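Local atomic coordinates of probable ribosomal RNA small subunit methyltransferase (Thermus thermophilus, PDB entry 3DMH), a protein that probably methylates the N2 atom of a guanosine in 16S ribosomal RNA, with S-adenosylmethionine as the methyl donor. Residues A[22-27]-A[78-83]; A[50-55]-A[103-108]; A[236-241]-A[300-305]. One frame throughout, in Å; residues are numbered along the deposited sequence.

How the contacts relate
Contacts 2 and 3 are counterparts: each pairs the first and fourth strands of a seven-stranded sheet of order 3-2-1-4-5-7-6, one in each of two similar halves of the chain. Their centres lie about 34 Å apart, on opposite sides of the chain's centre. Contact 3 alone holds ligand-pocket residues of the three, Gly241 and Asn305, whereas the side chain of Asn53 in contact 2 remains about 13 Å from S-adenosylmethionine. Contact 1 touches contact 2, with Leu82 CD1 3.4 Å from Gly55 O. It also approaches the cofactor: the Lys24 side chain comes within about 6 Å of it, although the nearest atoms of contacts 1 and 3 are about 12 Å apart.

Contact 1 (A[22-27]-A[78-83]); sequences FIKPGA and AFRCLT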
loop_
_atom_site.group_PDB
_atom_site.type_symbol
_atom_site.label_atom_id
_atom_site.label_comp_id
_atom_site.label_asym_id
_atom_site.label_seq_id
_atom_site.Cartn_x
_atom_site.Cartn_y
_atom_site.Cartn_z
ATOM N N PHE A 22 -0.160 19.127 2.358
ATOM C CA PHE A 22 1.136 18.462 2.226
ATOM C C PHE A 22 1.060 17.242 1.337
ATOM O O PHE A 22 0.127 16.434 1.441
ATOM C CB PHE A 22 1.673 18.029 3.593
ATOM C CG PHE A 22 2.175 19.193 4.437
ATOM C CD1 PHE A 22 3.527 19.507 4.453
ATOM C CD2 PHE A 22 1.293 19.975 5.211
ATOM C CE1 PHE A 22 4.018 20.535 5.235
ATOM C CE2 PHE A 22 1.786 21.040 5.981
ATOM C CZ PHE A 22 3.157 21.305 5.991
ATOM N N ILE A 23 2.089 17.098 0.515
ATOM C CA ILE A 23 2.251 15.905 -0.315
ATOM C C ILE A 23 3.674 15.376 -0.129
ATOM O O ILE A 23 4.552 16.074 0.385
ATOM C CB ILE A 23 1.942 16.194 -1.812
ATOM C CG1 ILE A 23 3.017 17.088 -2.423
ATOM C CG2 ILE A 23 0.484 16.769 -1.965
ATOM C CD1 ILE A 23 2.899 17.232 -3.936
ATOM N N LYS A 24 3.924 14.156 -0.584
ATOM C CA LYS A 24 5.296 13.639 -0.560
ATOM C C LYS A 24 5.396 12.539 -1.606
ATOM O O LYS A 24 4.363 11.963 -2.002
ATOM C CB LYS A 24 5.696 13.084 0.832
ATOM C CG LYS A 24 5.021 11.750 1.168
ATOM C CD LYS A 24 5.533 11.120 2.473
ATOM C CE LYS A 24 7.026 10.869 2.459
ATOM N NZ LYS A 24 7.455 9.814 1.463
ATOM N N PRO A 25 6.636 12.218 -2.026
ATOM C CA PRO A 25 6.820 11.060 -2.899
ATOM C C PRO A 25 6.214 9.804 -2.258
ATOM O O PRO A 25 6.280 9.608 -1.048
ATOM C CB PRO A 25 8.342 10.953 -3.020
ATOM C CG PRO A 25 8.834 12.397 -2.840
ATOM C CD PRO A 25 7.914 12.895 -1.722
ATOM N N GLY A 26 5.552 8.994 -3.081
ATOM C CA GLY A 26 4.977 7.736 -2.586
ATOM C C GLY A 26 3.598 7.812 -1.944
ATOM O O GLY A 26 3.038 6.791 -1.510
ATOM N N ALA A 27 3.023 9.013 -1.872
ATOM C CA ALA A 27 1.671 9.186 -1.359
ATOM C C ALA A 27 0.642 9.363 -2.501
ATOM O O ALA A 27 0.845 10.199 -3.417
ATOM C CB ALA A 27 1.613 10.385 -0.418
ATOM N N ALA A 78 0.633 8.333 3.160
ATOM C CA ALA A 78 -0.503 9.263 3.051
ATOM C C ALA A 78 -0.900 9.823 4.430
ATOM O O ALA A 78 -1.167 11.027 4.575
ATOM C CB ALA A 78 -1.681 8.585 2.360
ATOM N N PHE A 79 -0.899 8.972 5.471
ATOM C CA PHE A 79 -1.174 9.478 6.837
ATOM C C PHE A 79 -0.157 10.513 7.325
ATOM O O PHE A 79 -0.534 11.510 7.937
ATOM C CB PHE A 79 -1.354 8.291 7.758
ATOM C CG PHE A 79 -2.632 7.552 7.484
ATOM C CD1 PHE A 79 -3.826 8.238 7.574
ATOM N N ARG A 80 1.112 10.368 6.941
ATOM C CA ARG A 80 2.103 11.410 7.291
ATOM C C ARG A 80 1.661 12.753 6.700
ATOM O O ARG A 80 1.738 13.803 7.369
ATOM C CB ARG A 80 3.485 11.080 6.741
ATOM C CG ARG A 80 4.157 9.886 7.372
ATOM C CD ARG A 80 5.357 9.436 6.518
ATOM N NE ARG A 80 6.595 10.092 6.918
ATOM C CZ ARG A 80 7.811 9.876 6.388
ATOM N NH1 ARG A 80 8.009 8.991 5.388
ATOM N NH2 ARG A 80 8.862 10.560 6.874
ATOM N N CYS A 81 1.202 12.703 5.446
ATOM C CA CYS A 81 0.725 13.930 4.780
ATOM C C CYS A 81 -0.528 14.502 5.425
ATOM O O CYS A 81 -0.562 15.683 5.704
ATOM C CB CYS A 81 0.464 13.672 3.311
ATOM S SG CYS A 81 1.974 13.276 2.374
ATOM N N LEU A 82 -1.555 13.669 5.640
ATOM C CA LEU A 82 -2.793 14.158 6.255
ATOM C C LEU A 82 -2.567 14.872 7.613
ATOM O O LEU A 82 -3.116 15.919 7.881
ATOM C CB LEU A 82 -3.755 12.976 6.441
ATOM C CG LEU A 82 -4.229 12.402 5.111
ATOM C CD1 LEU A 82 -4.905 11.040 5.322
ATOM C CD2 LEU A 82 -5.225 13.354 4.412
ATOM N N THR A 83 -1.896 14.194 8.515
ATOM C CA THR A 83 -1.465 14.685 9.795
ATOM C C THR A 83 -0.705 16.021 9.679
ATOM O O THR A 83 -1.012 16.970 10.401
ATOM C CB THR A 83 -0.657 13.613 10.550
ATOM O OG1 THR A 83 -1.496 12.460 10.676
ATOM C CG2 THR A 83 -0.302 14.113 11.926
#
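Cys81 and Lys24 carry most of the apolar packing between the 22-27 segment and helix 76-84. The cysteine SG, beside its own backbone N at chi1 -66°, lies 3.6 Å from Lys24 CG, against the aliphatic start of the lysine chain. The same sulfur rests on the strand's backbone, 3.7 Å from Ile23 C, and meets Ala27 CB at 4.0 Å. Cys81 CB sits 3.4 Å from Phe22 O, and Phe22 CB also faces the helix, whereas its ring leads away and touches Pro13.

Here the exit of a beta hairpin, strands 12-16 and 19-23, packs on a helix that follows strand 68-73 of the sheet of the N-terminal half. Beyond Ile23 the chain closes a type II turn, with Ala27 N bonded to Lys24 O at 3.2 Å and Gly26 at its third position. This reversal brings both Lys24 and Ala27 against the Cys81 sulfur.

The polar ends meet without a hydrogen bond between the segments. Lys24 CG stands between its backbone N and carbonyl carbon (chi1 73°), and bends at chi3 and chi4 carry CE over one face of the Arg80 guanidinium, 3.6 Å from Arg80 NH1. The like charges Lys24 NZ and Arg80 NH1 are 4.0 Å apart, a repulsion probably offset by Asp288, a cofactor-binding residue whose OD2 forms a salt bridge with each. Lys24 NZ also donates to Pro25 O at 2.8 Å, in the carbonyl plane, and to Tyr8 O. An alanine at Lys24 would probably leave Pro25 O without this donor, Asp288 OD2 without one of its two cationic partners, and a gap beside Cys81 SG where CG had been. Arg80 NH1 has a further hydrogen-bond partner in His9 ND1.

Contact 2 (A[50-55]-A[103-108]); sequences LDLNPG and DLVVLA
Leu50, Val106 and Asn53 have the largest areas buried where the 50-55 and 103-108 segments run side by side. The segments lie on the first and fourth strands of a seven-stranded sheet whose order, 3-2-1-4-5-7-6, is that of Rossmann-like methyltransferases; the parallel pairing is seen in the bridges Leu50-Val105 and Asp51-Val106, with segment directions only 4° apart.

Leu50 holds the register through both its backbone N and its O. Its N donates to Leu104 O at 2.9 Å, and its O accepts from Val106 N at 2.8 Å. The Leu50 side chain shares its sheet face with that of Val105, and helix 115-128 packs there, with Ala128 against Leu50. Leu52 extends this apolar layer as its CD1 reaches Val105 CG1 at 3.8 Å, both side chains also touching Ala125.

Val106 continues the ladder: its O accepts from Leu52 N at 3.0 Å. Its side chain lies on the other face, beside that of Asp51. The Asp51 carboxylate bonds within its own segment, OD1 taking the N-H of Asn53 two residues on at 3.0 Å in an Asx turn, while OD2 is bonded to Ser60 OG.

Asn53 adds a side-chain bond just beyond the end of the strand. With CG anti to the backbone N (chi1 -178°), its ND2 donates to Ala108 O at 2.8 Å in a nearly straight bond (173°). The acceptor lies in the amide plane, yet the donor stands above the carbonyl plane. Asn53 OD1 has its own partner in Arg113 NH2, so both ends of the amide are held, which should fix its rotation. Asn53 CB meanwhile lies 4.1 Å from Leu107 CD1. Between the strand ends, a water accepts from Ala108 N at 2.9 Å and donates to Asp51 OD1.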
loop_
_atom_site.group_PDB
_atom_site.type_symbol
_atom_site.label_atom_id
_atom_site.label_comp_id
_atom_site.label_asym_id
_atom_site.label_seq_id
_atom_site.Cartn_x
_atom_site.Cartn_y
_atom_site.Cartn_z
ATOM N N LEU A 50 -17.226 10.772 6.288
ATOM C CA LEU A 50 -16.138 9.797 6.354
ATOM C C LEU A 50 -15.514 9.656 4.964
ATOM O O LEU A 50 -16.217 9.374 3.999
ATOM C CB LEU A 50 -16.691 8.441 6.820
ATOM C CG LEU A 50 -15.691 7.287 7.005
ATOM C CD1 LEU A 50 -14.722 7.573 8.121
ATOM C CD2 LEU A 50 -16.453 5.956 7.254
ATOM N N ASP A 51 -14.193 9.825 4.862
ATOM C CA ASP A 51 -13.469 9.548 3.608
ATOM C C ASP A 51 -12.771 8.199 3.743
ATOM O O ASP A 51 -11.928 8.033 4.622
ATOM C CB ASP A 51 -12.430 10.650 3.359
ATOM C CG ASP A 51 -11.785 10.564 2.000
ATOM O OD1 ASP A 51 -11.702 9.476 1.396
ATOM O OD2 ASP A 51 -11.283 11.626 1.556
ATOM N N LEU A 52 -13.140 7.241 2.890
ATOM C CA LEU A 52 -12.627 5.864 2.993
ATOM C C LEU A 52 -11.365 5.590 2.180
ATOM O O LEU A 52 -10.840 4.475 2.217
ATOM C CB LEU A 52 -13.723 4.850 2.599
ATOM C CG LEU A 52 -14.851 4.736 3.608
ATOM C CD1 LEU A 52 -15.916 3.780 3.048
ATOM C CD2 LEU A 52 -14.339 4.232 4.950
ATOM N N ASN A 53 -10.892 6.578 1.416
ATOM C CA ASN A 53 -9.680 6.385 0.604
ATOM C C ASN A 53 -9.066 7.744 0.335
ATOM O O ASN A 53 -9.043 8.200 -0.813
ATOM C CB ASN A 53 -9.999 5.651 -0.709
ATOM C CG ASN A 53 -8.752 5.391 -1.561
ATOM O OD1 ASN A 53 -7.623 5.325 -1.044
ATOM N ND2 ASN A 53 -8.942 5.265 -2.865
ATOM N N PRO A 54 -8.635 8.427 1.405
ATOM C CA PRO A 54 -8.311 9.860 1.219
ATOM C C PRO A 54 -7.028 10.168 0.474
ATOM O O PRO A 54 -6.958 11.220 -0.159
ATOM C CB PRO A 54 -8.190 10.394 2.646
ATOM C CG PRO A 54 -7.807 9.186 3.461
ATOM C CD PRO A 54 -8.514 8.002 2.815
ATOM N N GLY A 55 -6.029 9.298 0.544
ATOM C CA GLY A 55 -4.687 9.699 0.054
ATOM C C GLY A 55 -4.264 10.955 0.795
ATOM O O GLY A 55 -4.421 11.056 2.003
ATOM N N ASP A 103 -23.241 10.843 8.008
ATOM C CA ASP A 103 -24.245 11.358 7.078
ATOM C C ASP A 103 -23.764 11.326 5.617
ATOM O O ASP A 103 -24.577 11.257 4.682
ATOM C CB ASP A 103 -24.593 12.799 7.452
ATOM C CG ASP A 103 -24.970 12.942 8.905
ATOM O OD1 ASP A 103 -25.955 12.298 9.324
ATOM O OD2 ASP A 103 -24.297 13.718 9.618
ATOM N N LEU A 104 -22.442 11.365 5.430
ATOM C CA LEU A 104 -21.851 11.434 4.105
ATOM C C LEU A 104 -20.586 10.614 4.055
ATOM O O LEU A 104 -19.783 10.689 4.982
ATOM C CB LEU A 104 -21.512 12.898 3.781
ATOM C CG LEU A 104 -21.015 13.220 2.372
ATOM C CD1 LEU A 104 -22.080 12.976 1.321
ATOM C CD2 LEU A 104 -20.546 14.680 2.295
ATOM N N VAL A 105 -20.419 9.844 2.983
ATOM C CA VAL A 105 -19.158 9.114 2.759
ATOM C C VAL A 105 -18.574 9.545 1.421
ATOM O O VAL A 105 -19.304 9.763 0.452
ATOM C CB VAL A 105 -19.374 7.571 2.828
ATOM C CG1 VAL A 105 -18.108 6.804 2.421
ATOM C CG2 VAL A 105 -19.791 7.168 4.217
ATOM N N VAL A 106 -17.245 9.669 1.383
ATOM C CA VAL A 106 -16.524 9.948 0.148
ATOM C C VAL A 106 -15.635 8.748 -0.167
ATOM O O VAL A 106 -14.859 8.308 0.683
ATOM C CB VAL A 106 -15.682 11.233 0.270
ATOM C CG1 VAL A 106 -14.866 11.441 -1.008
ATOM C CG2 VAL A 106 -16.623 12.452 0.506
ATOM N N LEU A 107 -15.766 8.194 -1.374
ATOM C CA LEU A 107 -14.939 7.044 -1.759
ATOM C C LEU A 107 -14.461 7.186 -3.198
ATOM O O LEU A 107 -15.240 7.011 -4.161
ATOM C CB LEU A 107 -15.706 5.722 -1.570
ATOM C CG LEU A 107 -15.038 4.439 -2.065
ATOM C CD1 LEU A 107 -13.750 4.185 -1.281
ATOM C CD2 LEU A 107 -15.986 3.296 -1.876
ATOM N N ALA A 108 -13.190 7.571 -3.342
ATOM C CA ALA A 108 -12.480 7.366 -4.597
ATOM C C ALA A 108 -12.234 5.854 -4.710
ATOM O O ALA A 108 -11.596 5.255 -3.838
ATOM C CB ALA A 108 -11.153 8.140 -4.594
HETATM O O HOH W 1 -11.736 8.976 -1.323
#

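Contact 3 (A[236-241]-A[300-305]); sequences QVLDLG and DIIVTN. With SAM (S-adenosylmethionine), chain D; GMP (guanosine), chain E.
Thr304 has OG1 anti to its backbone N (chi1 -172°), which swings the hydroxyl toward the neighbouring strand to donate to Leu240 O at 2.8 Å. At the other end, Asp300 keeps CG beside its backbone N (chi1 -54°), which turns the carboxylate to that strand's start, where OD2 accepts from Gln236 N at 2.8 Å. Gln236 O is gripped in return by two backbone donors, Asp300 N and Ile301 N.

Parallel bridges join Val237 to Ile301, Leu238 to Ile302 and Asp239 to Val303, through bonds from Leu238 N to Ile301 O, Val303 N to Leu238 O and Leu240 N to Val303 O. Leu238 and Ile302 run alongside each other, Leu238 CB 3.9 Å from Ile302 CG1, and Ile302 CG2 also meets Leu240 CD1 at 3.7 Å.

The C-terminal strand ends bring Gly241 and Asn305 to the cofactor pocket, as in Rossmann-like methyltransferases, and Asn305 also to that of guanosine. Gly241 O accepts from the cofactor amino N at 2.8 Å; a CB here would clash with the ribose O4'. Asn305, which opens an Asn-Pro-Pro-Phe motif, accepts a hydrogen bond on OD1 from guanosine N2 at 2.9 Å. Its backbone O lies 3.2 Å from the cofactor methyl carbon CE, and guanosine N2 is 4.7 Å from CE, consistent with N2 as methyl acceptor. Asn305 ND2 is held by Asp213 and Ser216, probably fixing the amide's orientation.

Helix 317-329 packs over the face of Leu240, Ile302 and Thr304, helix 214-227 over that of Ile301 and Val303, and strands 257-262 and 334-340 flank the pair.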
loop_
_atom_site.group_PDB
_atom_site.type_symbol
_atom_site.label_atom_id
_atom_site.label_comp_id
_atom_site.label_asym_id
_atom_site.label_seq_id
_atom_site.Cartn_x
_atom_site.Cartn_y
_atom_site.Cartn_z
ATOM N N GLN A 236 20.596 -10.051 11.012
ATOM C CA GLN A 236 19.541 -9.035 10.997
ATOM C C GLN A 236 19.162 -8.709 9.556
ATOM O O GLN A 236 20.010 -8.297 8.766
ATOM C CB GLN A 236 19.999 -7.795 11.763
ATOM C CG GLN A 236 20.099 -8.053 13.262
ATOM C CD GLN A 236 20.813 -6.947 14.006
ATOM O OE1 GLN A 236 21.558 -6.163 13.419
ATOM N NE2 GLN A 236 20.602 -6.887 15.315
ATOM N N VAL A 237 17.892 -8.934 9.229
ATOM C CA VAL A 237 17.405 -8.786 7.855
ATOM C C VAL A 237 16.339 -7.702 7.838
ATOM O O VAL A 237 15.481 -7.664 8.723
ATOM C CB VAL A 237 16.774 -10.105 7.346
ATOM C CG1 VAL A 237 16.078 -9.913 5.990
ATOM C CG2 VAL A 237 17.836 -11.198 7.239
ATOM N N LEU A 238 16.404 -6.809 6.845
ATOM C CA LEU A 238 15.326 -5.868 6.570
ATOM C C LEU A 238 14.685 -6.276 5.256
ATOM O O LEU A 238 15.406 -6.446 4.268
ATOM C CB LEU A 238 15.863 -4.447 6.425
ATOM C CG LEU A 238 14.833 -3.343 6.142
ATOM C CD1 LEU A 238 13.860 -3.174 7.298
ATOM C CD2 LEU A 238 15.596 -2.039 5.942
ATOM N N ASP A 239 13.358 -6.433 5.269
ATOM C CA ASP A 239 12.586 -6.773 4.064
ATOM C C ASP A 239 11.848 -5.494 3.670
ATOM O O ASP A 239 10.903 -5.083 4.367
ATOM C CB ASP A 239 11.611 -7.921 4.372
ATOM C CG ASP A 239 10.793 -8.371 3.168
ATOM O OD1 ASP A 239 10.842 -7.737 2.102
ATOM O OD2 ASP A 239 10.067 -9.367 3.344
ATOM N N LEU A 240 12.307 -4.849 2.584
ATOM C CA LEU A 240 11.707 -3.583 2.138
ATOM C C LEU A 240 10.476 -3.873 1.296
ATOM O O LEU A 240 10.574 -4.388 0.161
ATOM C CB LEU A 240 12.711 -2.763 1.317
ATOM C CG LEU A 240 13.908 -2.177 2.049
ATOM C CD1 LEU A 240 14.975 -1.697 1.089
ATOM C CD2 LEU A 240 13.470 -1.026 2.951
ATOM N N GLY A 241 9.304 -3.525 1.826
ATOM C CA GLY A 241 8.054 -3.782 1.141
ATOM C C GLY A 241 7.654 -5.213 1.387
ATOM O O GLY A 241 7.528 -5.996 0.457
ATOM N N ASP A 300 22.434 -6.774 8.377
ATOM C CA ASP A 300 23.396 -7.638 7.697
ATOM C C ASP A 300 22.934 -7.994 6.276
ATOM O O ASP A 300 23.757 -8.153 5.367
ATOM C CB ASP A 300 23.586 -8.934 8.495
ATOM C CG ASP A 300 23.967 -8.680 9.948
ATOM O OD1 ASP A 300 24.957 -7.948 10.181
ATOM O OD2 ASP A 300 23.275 -9.208 10.855
ATOM N N ILE A 301 21.623 -8.141 6.097
ATOM C CA ILE A 301 21.059 -8.546 4.809
ATOM C C ILE A 301 19.810 -7.717 4.570
ATOM O O ILE A 301 18.977 -7.590 5.463
ATOM C CB ILE A 301 20.664 -10.044 4.808
ATOM C CG1 ILE A 301 21.900 -10.924 5.008
ATOM C CG2 ILE A 301 19.973 -10.439 3.504
ATOM C CD1 ILE A 301 21.562 -12.359 5.367
ATOM N N ILE A 302 19.677 -7.167 3.368
ATOM C CA ILE A 302 18.454 -6.451 2.996
ATOM C C ILE A 302 17.920 -7.034 1.701
ATOM O O ILE A 302 18.689 -7.274 0.756
ATOM C CB ILE A 302 18.703 -4.937 2.870
ATOM C CG1 ILE A 302 19.117 -4.399 4.245
ATOM C CG2 ILE A 302 17.429 -4.221 2.346
ATOM C CD1 ILE A 302 19.306 -2.899 4.322
ATOM N N VAL A 303 16.629 -7.349 1.688
ATOM C CA VAL A 303 16.023 -7.982 0.511
ATOM C C VAL A 303 14.854 -7.138 0.061
ATOM O O VAL A 303 14.188 -6.497 0.886
ATOM C CB VAL A 303 15.527 -9.437 0.791
ATOM C CG1 VAL A 303 16.688 -10.330 1.190
ATOM C CG2 VAL A 303 14.429 -9.446 1.876
ATOM N N THR A 304 14.583 -7.151 -1.242
ATOM C CA THR A 304 13.395 -6.461 -1.716
ATOM C C THR A 304 12.932 -6.965 -3.068
ATOM O O THR A 304 13.746 -7.253 -3.940
ATOM C CB THR A 304 13.596 -4.916 -1.761
ATOM O OG1 THR A 304 12.343 -4.283 -2.060
ATOM C CG2 THR A 304 14.662 -4.501 -2.811
ATOM N N ASN A 305 11.608 -7.091 -3.177
ATOM C CA ASN A 305 10.899 -7.213 -4.449
ATOM C C ASN A 305 10.101 -5.896 -4.544
ATOM O O ASN A 305 8.987 -5.818 -4.011
ATOM C CB ASN A 305 9.976 -8.430 -4.366
ATOM C CG ASN A 305 9.160 -8.646 -5.626
ATOM O OD1 ASN A 305 9.268 -7.887 -6.583
ATOM N ND2 ASN A 305 8.325 -9.696 -5.624
HETATM N N SAM D . 7.802 -8.642 -0.429
HETATM C CA SAM D . 6.437 -9.062 -0.900
HETATM C C SAM D . 6.584 -10.224 -1.859
HETATM O O SAM D . 7.731 -10.451 -2.268
HETATM O OXT SAM D . 5.578 -10.860 -2.216
HETATM C CB SAM D . 5.721 -7.920 -1.624
HETATM C CG SAM D . 6.432 -7.367 -2.862
HETATM S SD SAM D . 5.422 -6.103 -3.700
HETATM C CE SAM D . 6.115 -6.138 -5.379
HETATM C "C5'" SAM D . 6.060 -4.504 -3.120
HETATM C "C4'" SAM D . 5.562 -4.153 -1.727
HETATM O "O4'" SAM D . 6.061 -2.842 -1.475
HETATM C "C3'" SAM D . 4.036 -4.119 -1.571
HETATM O "O3'" SAM D . 3.596 -4.951 -0.506
HETATM C "C2'" SAM D . 3.743 -2.635 -1.327
HETATM O "O2'" SAM D . 2.598 -2.364 -0.542
HETATM C "C1'" SAM D . 5.065 -2.222 -0.686
HETATM N N9 SAM D . 5.239 -0.782 -0.689
HETATM C C8 SAM D . 4.787 0.153 -1.617
HETATM N N7 SAM D . 5.203 1.387 -1.241
HETATM C C5 SAM D . 5.905 1.244 -0.062
HETATM C C6 SAM D . 6.525 2.150 0.807
HETATM N N6 SAM D . 6.495 3.469 0.575
HETATM N N1 SAM D . 7.153 1.644 1.921
HETATM C C2 SAM D . 7.169 0.295 2.196
HETATM N N3 SAM D . 6.512 -0.621 1.381
HETATM C C4 SAM D . 5.915 -0.126 0.275
HETATM C "C4'" GMP E . 4.621 -10.974 -14.786
HETATM O "O4'" GMP E . 5.584 -10.238 -14.020
HETATM C "C3'" GMP E . 3.324 -10.186 -14.711
HETATM O "O3'" GMP E . 2.523 -10.772 -13.678
HETATM C "C2'" GMP E . 3.764 -8.796 -14.286
HETATM O "O2'" GMP E . 2.746 -8.126 -13.543
HETATM C "C1'" GMP E . 4.968 -9.098 -13.411
HETATM N N9 GMP E . 5.994 -8.037 -13.335
HETATM C C8 GMP E . 6.340 -7.137 -14.272
HETATM N N7 GMP E . 7.348 -6.336 -13.839
HETATM C C5 GMP E . 7.680 -6.744 -12.594
HETATM C C6 GMP E . 8.657 -6.344 -11.547
HETATM O O6 GMP E . 9.456 -5.403 -11.739
HETATM N N1 GMP E . 8.648 -7.031 -10.390
HETATM C C2 GMP E . 7.797 -8.058 -10.146
HETATM N N2 GMP E . 7.823 -8.720 -8.965
HETATM N N3 GMP E . 6.878 -8.478 -11.061
HETATM C C4 GMP E . 6.786 -7.869 -12.270
HETATM O O HOH W 2 10.225 -7.110 -0.481
#